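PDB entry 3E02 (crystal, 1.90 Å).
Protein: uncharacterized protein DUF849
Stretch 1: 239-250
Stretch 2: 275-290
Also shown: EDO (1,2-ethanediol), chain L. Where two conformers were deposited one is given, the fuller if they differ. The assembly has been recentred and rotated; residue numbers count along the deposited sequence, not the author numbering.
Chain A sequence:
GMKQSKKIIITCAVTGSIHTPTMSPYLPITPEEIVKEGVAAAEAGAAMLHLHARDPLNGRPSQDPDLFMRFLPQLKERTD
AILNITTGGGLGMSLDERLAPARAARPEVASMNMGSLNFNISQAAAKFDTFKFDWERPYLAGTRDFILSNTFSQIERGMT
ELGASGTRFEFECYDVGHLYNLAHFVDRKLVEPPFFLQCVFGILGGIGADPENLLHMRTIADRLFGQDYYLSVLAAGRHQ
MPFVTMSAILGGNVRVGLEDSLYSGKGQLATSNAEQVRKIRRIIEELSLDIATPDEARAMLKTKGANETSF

Stretch 1 (239-250) HQMPFVTMSAIL
Stretch 2 (275-290) EQVRKIRRIIEELSLD

A helix running through to I249 and one that enters the second stretch already formed and runs to E286 lie in broadly the same direction, their axes crossing at -38° and approaching to 10.5 Å. Both carry regular i to i+4 backbone hydrogen bonds, for example T245 N to M241 O and I283 N to K279 O, each 3.0 Å. The CA atoms pair as M241 with I280 (7.1 Å), T245 with I283 (7.2 Å), A248 with I284 (7.0 Å) and I249 with L287 (8.1 Å). The contact buries 506 Å² and is mainly apolar, with a glutamine pair, Q240 and Q276, at one end; no clear hydrogen bond crosses it.

Selenomethionine M241 has the largest area covered by the other stretch, 91 Å². Its chi1 and chi2 are both m (-68°, -64°) and chi3 is t (167°), which lays the side chain against the second helix: CE lies 3.4 Å from Q276 O and 3.7 Å from Q276 CB, SE 4.2 Å from I280 CB and 4.5 Å from I283 CD1. M241 CG also touches the aliphatic part of K279, 4.0 Å from its CD; K279 is extended at chi1 and chi2 (t, t) before turning m at chi3. The CA-to-CB bond of Q276 (m, t) points toward the first helix, and its side chain meets that of Q240 (t, t).

I280 takes chi1 t and chi2 p (52°), setting CD1 3.6 Å from V244 CG2 (V244 chi1 m, -62°) and 3.8 Å from T245 OG1. T245 chi1 is m (-58°), so its hydroxyl turns back along its own helix and donates to M241 O at 2.7 Å. With the polar group thus satisfied, T245 can sit among hydrocarbons: OG1 is 3.6 Å from I283 CD1 (I283 m, t), and CG2 is 4.1 Å from L287 CD1.

L287 is the first residue to leave helical phi/psi (-81°/8°), though its N still bonds I283 O at 3.0 Å. S288 follows at 62°/34°, and L289 is extended (-108°/172°), with its N bonded to I284 O at 2.9 Å. Both leucines are m, t, and their CA-to-CB bonds point toward the first helix. L287 CD1 meets I249 CG1 at 4.0 Å (I249 m, t), while L289 CD1 lies 4.0 Å from A248 CB and 3.7 Å from A248 O, so the leucine methyl touches both the alanine methyl and its carbonyl oxygen.

Beyond the contact, R281, all t, reaches E285 in a salt bridge, NE to OE2 3.1 Å. A 1,2-ethanediol, probably from the crystallisation liquor, donates from O2 to E275 O (2.7 Å) and accepts weak bonds from R278 NH2 to O1 and R282 NH1 to O2, both 3.3 Å; R278 and R282 share m, t, m.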

# COMPACT_ATOMS: atom_id res chain seq x y z
N HIS A 239 12.24 -2.70 -17.83
CA HIS A 239 11.74 -3.00 -16.48
C HIS A 239 12.13 -4.36 -15.95
O HIS A 239 11.98 -4.58 -14.74
CB HIS A 239 10.21 -2.88 -16.42
CG HIS A 239 9.71 -1.55 -16.90
ND1 HIS A 239 9.98 -0.38 -16.23
CD2 HIS A 239 8.95 -1.22 -17.97
CE1 HIS A 239 9.44 0.63 -16.89
NE2 HIS A 239 8.81 0.15 -17.94
N GLN A 240 12.63 -5.24 -16.82
CA GLN A 240 12.98 -6.62 -16.47
C GLN A 240 13.88 -6.74 -15.25
O GLN A 240 13.49 -7.33 -14.28
CB GLN A 240 13.65 -7.33 -17.64
CG GLN A 240 14.02 -8.80 -17.40
CD GLN A 240 14.64 -9.41 -18.62
OE1 GLN A 240 15.78 -9.09 -18.95
NE2 GLN A 240 13.89 -10.26 -19.32
N MSE A 241 15.09 -6.18 -15.32
CA MSE A 241 16.04 -6.35 -14.21
C MSE A 241 15.62 -5.76 -12.86
O MSE A 241 15.73 -6.46 -11.85
CB MSE A 241 17.47 -5.95 -14.62
CG MSE A 241 18.04 -6.91 -15.66
SE MSE A 241 18.26 -8.76 -15.00
CE MSE A 241 18.55 -9.62 -16.70
N PRO A 242 15.14 -4.51 -12.84
CA PRO A 242 14.63 -3.96 -11.56
C PRO A 242 13.49 -4.77 -10.97
O PRO A 242 13.47 -5.02 -9.77
CB PRO A 242 14.14 -2.56 -11.94
CG PRO A 242 14.79 -2.24 -13.19
CD PRO A 242 15.15 -3.48 -13.89
N PHE A 243 12.54 -5.20 -11.82
CA PHE A 243 11.40 -5.99 -11.32
C PHE A 243 11.76 -7.37 -10.79
O PHE A 243 11.29 -7.74 -9.73
CB PHE A 243 10.25 -6.07 -12.33
CG PHE A 243 9.27 -4.97 -12.14
CD1 PHE A 243 9.61 -3.66 -12.46
CD2 PHE A 243 8.04 -5.22 -11.54
CE1 PHE A 243 8.71 -2.61 -12.23
CE2 PHE A 243 7.14 -4.19 -11.31
CZ PHE A 243 7.48 -2.89 -11.64
N VAL A 244 12.60 -8.11 -11.51
CA VAL A 244 13.03 -9.43 -11.04
C VAL A 244 13.94 -9.31 -9.80
O VAL A 244 13.91 -10.20 -8.97
CB VAL A 244 13.63 -10.33 -12.13
CG1 VAL A 244 12.57 -10.60 -13.22
CG2 VAL A 244 14.92 -9.74 -12.73
N THR A 245 14.74 -8.24 -9.70
CA THR A 245 15.55 -7.98 -8.49
C THR A 245 14.61 -7.73 -7.30
O THR A 245 14.81 -8.27 -6.20
CB THR A 245 16.54 -6.84 -8.69
OG1 THR A 245 17.39 -7.17 -9.80
CG2 THR A 245 17.41 -6.61 -7.42
N MSE A 246 13.57 -6.91 -7.52
CA MSE A 246 12.53 -6.64 -6.50
C MSE A 246 11.90 -7.97 -6.05
O MSE A 246 11.75 -8.22 -4.85
CB MSE A 246 11.50 -5.65 -7.10
CG MSE A 246 10.57 -4.89 -6.18
SE MSE A 246 10.29 -3.06 -7.03
CE MSE A 246 9.76 -3.57 -8.69
N SER A 247 11.56 -8.84 -7.01
CA SER A 247 10.98 -10.16 -6.68
C SER A 247 11.92 -10.95 -5.75
O SER A 247 11.48 -11.45 -4.70
CB SER A 247 10.70 -10.98 -7.93
OG SER A 247 10.00 -12.16 -7.60
N ALA A 248 13.20 -11.03 -6.12
CA ALA A 248 14.22 -11.73 -5.30
C ALA A 248 14.23 -11.20 -3.86
O ALA A 248 14.19 -11.98 -2.91
CB ALA A 248 15.62 -11.59 -5.92
N ILE A 249 14.25 -9.88 -3.72
CA ILE A 249 14.21 -9.17 -2.42
C ILE A 249 12.95 -9.50 -1.62
O ILE A 249 12.99 -9.68 -0.39
CB ILE A 249 14.37 -7.65 -2.63
CG1 ILE A 249 15.80 -7.34 -3.12
CG2 ILE A 249 14.05 -6.85 -1.35
CD1 ILE A 249 15.99 -5.91 -3.58
N LEU A 250 11.82 -9.60 -2.32
CA LEU A 250 10.54 -9.97 -1.68
C LEU A 250 10.38 -11.47 -1.36
O LEU A 250 9.34 -11.86 -0.83
CB LEU A 250 9.37 -9.51 -2.57
CG LEU A 250 9.22 -8.00 -2.81
CD1 LEU A 250 8.06 -7.79 -3.78
CD2 LEU A 250 9.00 -7.23 -1.50
N GLU A 275 23.04 -14.23 -21.35
CA GLU A 275 23.48 -12.95 -20.76
C GLU A 275 22.57 -12.47 -19.64
O GLU A 275 23.06 -12.04 -18.59
CB GLU A 275 23.59 -11.84 -21.80
CG GLU A 275 24.71 -12.03 -22.75
CD GLU A 275 24.89 -10.82 -23.67
OE1 GLU A 275 23.90 -10.37 -24.26
OE2 GLU A 275 26.03 -10.32 -23.77
N GLN A 276 21.27 -12.54 -19.86
CA GLN A 276 20.28 -12.13 -18.85
C GLN A 276 20.26 -13.08 -17.66
O GLN A 276 20.14 -12.63 -16.52
CB GLN A 276 18.90 -12.02 -19.47
CG GLN A 276 18.79 -10.88 -20.52
CD GLN A 276 17.44 -10.87 -21.23
OE1 GLN A 276 16.64 -11.77 -21.03
NE2 GLN A 276 17.19 -9.86 -22.05
N VAL A 277 20.36 -14.39 -17.92
CA VAL A 277 20.39 -15.39 -16.83
C VAL A 277 21.64 -15.14 -15.97
O VAL A 277 21.53 -15.04 -14.73
CB VAL A 277 20.36 -16.86 -17.38
CG1 VAL A 277 20.51 -17.90 -16.22
CG2 VAL A 277 19.06 -17.11 -18.15
N ARG A 278 22.79 -14.94 -16.61
CA ARG A 278 24.02 -14.64 -15.88
C ARG A 278 23.88 -13.37 -15.04
O ARG A 278 24.30 -13.37 -13.86
CB ARG A 278 25.24 -14.52 -16.82
CG ARG A 278 25.73 -15.87 -17.33
CD ARG A 278 27.11 -15.79 -17.89
NE ARG A 278 27.19 -14.99 -19.10
CZ ARG A 278 26.89 -15.41 -20.34
NH1 ARG A 278 26.49 -16.65 -20.60
NH2 ARG A 278 27.02 -14.56 -21.35
N LYS A 279 23.26 -12.33 -15.60
CA LYS A 279 23.09 -11.07 -14.87
C LYS A 279 22.23 -11.20 -13.62
O LYS A 279 22.65 -10.77 -12.54
CB LYS A 279 22.55 -9.94 -15.77
CG LYS A 279 22.27 -8.64 -15.00
CD LYS A 279 21.96 -7.46 -15.89
CE LYS A 279 23.19 -6.88 -16.52
NZ LYS A 279 22.96 -5.55 -17.13
N ILE A 280 21.04 -11.79 -13.75
CA ILE A 280 20.16 -11.94 -12.58
C ILE A 280 20.80 -12.85 -11.53
O ILE A 280 20.68 -12.57 -10.33
CB ILE A 280 18.70 -12.34 -12.93
CG1 ILE A 280 17.78 -12.17 -11.69
CG2 ILE A 280 18.62 -13.75 -13.56
CD1 ILE A 280 17.87 -10.75 -11.01
N ARG A 281 21.55 -13.87 -11.97
CA ARG A 281 22.28 -14.72 -11.05
C ARG A 281 23.36 -13.95 -10.30
O ARG A 281 23.52 -14.16 -9.09
CB ARG A 281 22.88 -15.92 -11.77
CG ARG A 281 23.55 -16.88 -10.81
CD ARG A 281 23.99 -18.11 -11.51
NE ARG A 281 24.49 -19.10 -10.56
CZ ARG A 281 24.90 -20.32 -10.90
NH1 ARG A 281 24.89 -20.73 -12.17
NH2 ARG A 281 25.34 -21.15 -9.94
N ARG A 282 24.09 -13.06 -10.98
CA ARG A 282 25.08 -12.20 -10.29
C ARG A 282 24.42 -11.31 -9.22
O ARG A 282 24.90 -11.24 -8.09
CB ARG A 282 25.90 -11.35 -11.25
CG ARG A 282 26.89 -12.16 -12.09
CD ARG A 282 27.89 -11.29 -12.76
NE ARG A 282 27.27 -10.28 -13.61
CZ ARG A 282 26.86 -10.45 -14.87
NH1 ARG A 282 27.02 -11.60 -15.50
NH2 ARG A 282 26.31 -9.43 -15.50
N ILE A 283 23.29 -10.68 -9.58
CA ILE A 283 22.53 -9.82 -8.66
C ILE A 283 22.09 -10.63 -7.42
O ILE A 283 22.31 -10.20 -6.28
CB ILE A 283 21.31 -9.16 -9.36
CG1 ILE A 283 21.75 -8.15 -10.44
CG2 ILE A 283 20.45 -8.45 -8.33
CD1 ILE A 283 20.62 -7.63 -11.37
N ILE A 284 21.47 -11.79 -7.66
CA ILE A 284 21.06 -12.75 -6.61
C ILE A 284 22.22 -13.07 -5.65
O ILE A 284 22.07 -13.01 -4.42
CB ILE A 284 20.47 -14.06 -7.27
CG1 ILE A 284 19.08 -13.76 -7.81
CG2 ILE A 284 20.41 -15.27 -6.29
CD1 ILE A 284 18.51 -14.88 -8.71
N GLU A 285 23.38 -13.36 -6.23
CA GLU A 285 24.57 -13.69 -5.45
C GLU A 285 25.08 -12.49 -4.65
O GLU A 285 25.48 -12.67 -3.49
CB GLU A 285 25.64 -14.30 -6.35
CG GLU A 285 25.22 -15.71 -6.80
CD GLU A 285 26.09 -16.34 -7.88
OE1 GLU A 285 27.08 -15.70 -8.34
OE2 GLU A 285 25.76 -17.48 -8.28
N GLU A 286 25.02 -11.29 -5.23
CA GLU A 286 25.39 -10.04 -4.50
C GLU A 286 24.51 -9.80 -3.27
O GLU A 286 24.99 -9.30 -2.25
CB GLU A 286 25.30 -8.79 -5.40
CG GLU A 286 26.25 -8.76 -6.59
CD GLU A 286 27.71 -8.58 -6.25
OE1 GLU A 286 28.11 -8.59 -5.08
OE2 GLU A 286 28.47 -8.43 -7.22
N LEU A 287 23.23 -10.17 -3.39
CA LEU A 287 22.27 -10.08 -2.30
C LEU A 287 22.33 -11.26 -1.30
O LEU A 287 21.47 -11.35 -0.41
CB LEU A 287 20.86 -9.97 -2.89
CG LEU A 287 20.57 -8.69 -3.68
CD1 LEU A 287 19.28 -8.84 -4.48
CD2 LEU A 287 20.48 -7.50 -2.69
N SER A 288 23.35 -12.13 -1.42
CA SER A 288 23.52 -13.29 -0.56
C SER A 288 22.34 -14.27 -0.68
O SER A 288 21.96 -14.91 0.30
CB SER A 288 23.81 -12.88 0.90
OG SER A 288 25.05 -12.20 1.00
N LEU A 289 21.77 -14.36 -1.88
CA LEU A 289 20.65 -15.27 -2.17
C LEU A 289 21.24 -16.38 -3.05
O LEU A 289 22.41 -16.31 -3.44
CB LEU A 289 19.47 -14.53 -2.79
CG LEU A 289 18.87 -13.40 -1.94
CD1 LEU A 289 17.86 -12.59 -2.73
CD2 LEU A 289 18.24 -13.89 -0.66
N ASP A 290 20.44 -17.41 -3.31
CA ASP A 290 20.91 -18.52 -4.14
C ASP A 290 19.80 -19.05 -5.02
O ASP A 290 18.60 -18.85 -4.76
CB ASP A 290 21.53 -19.62 -3.26
CG ASP A 290 22.41 -20.62 -4.05
OD1 ASP A 290 22.79 -20.38 -5.22
OD2 ASP A 290 22.71 -21.68 -3.45
C1 EDO L . 27.80 -10.98 -19.60
O1 EDO L . 28.21 -11.52 -20.86
C2 EDO L . 26.70 -11.86 -18.99
O2 EDO L . 25.58 -11.17 -18.43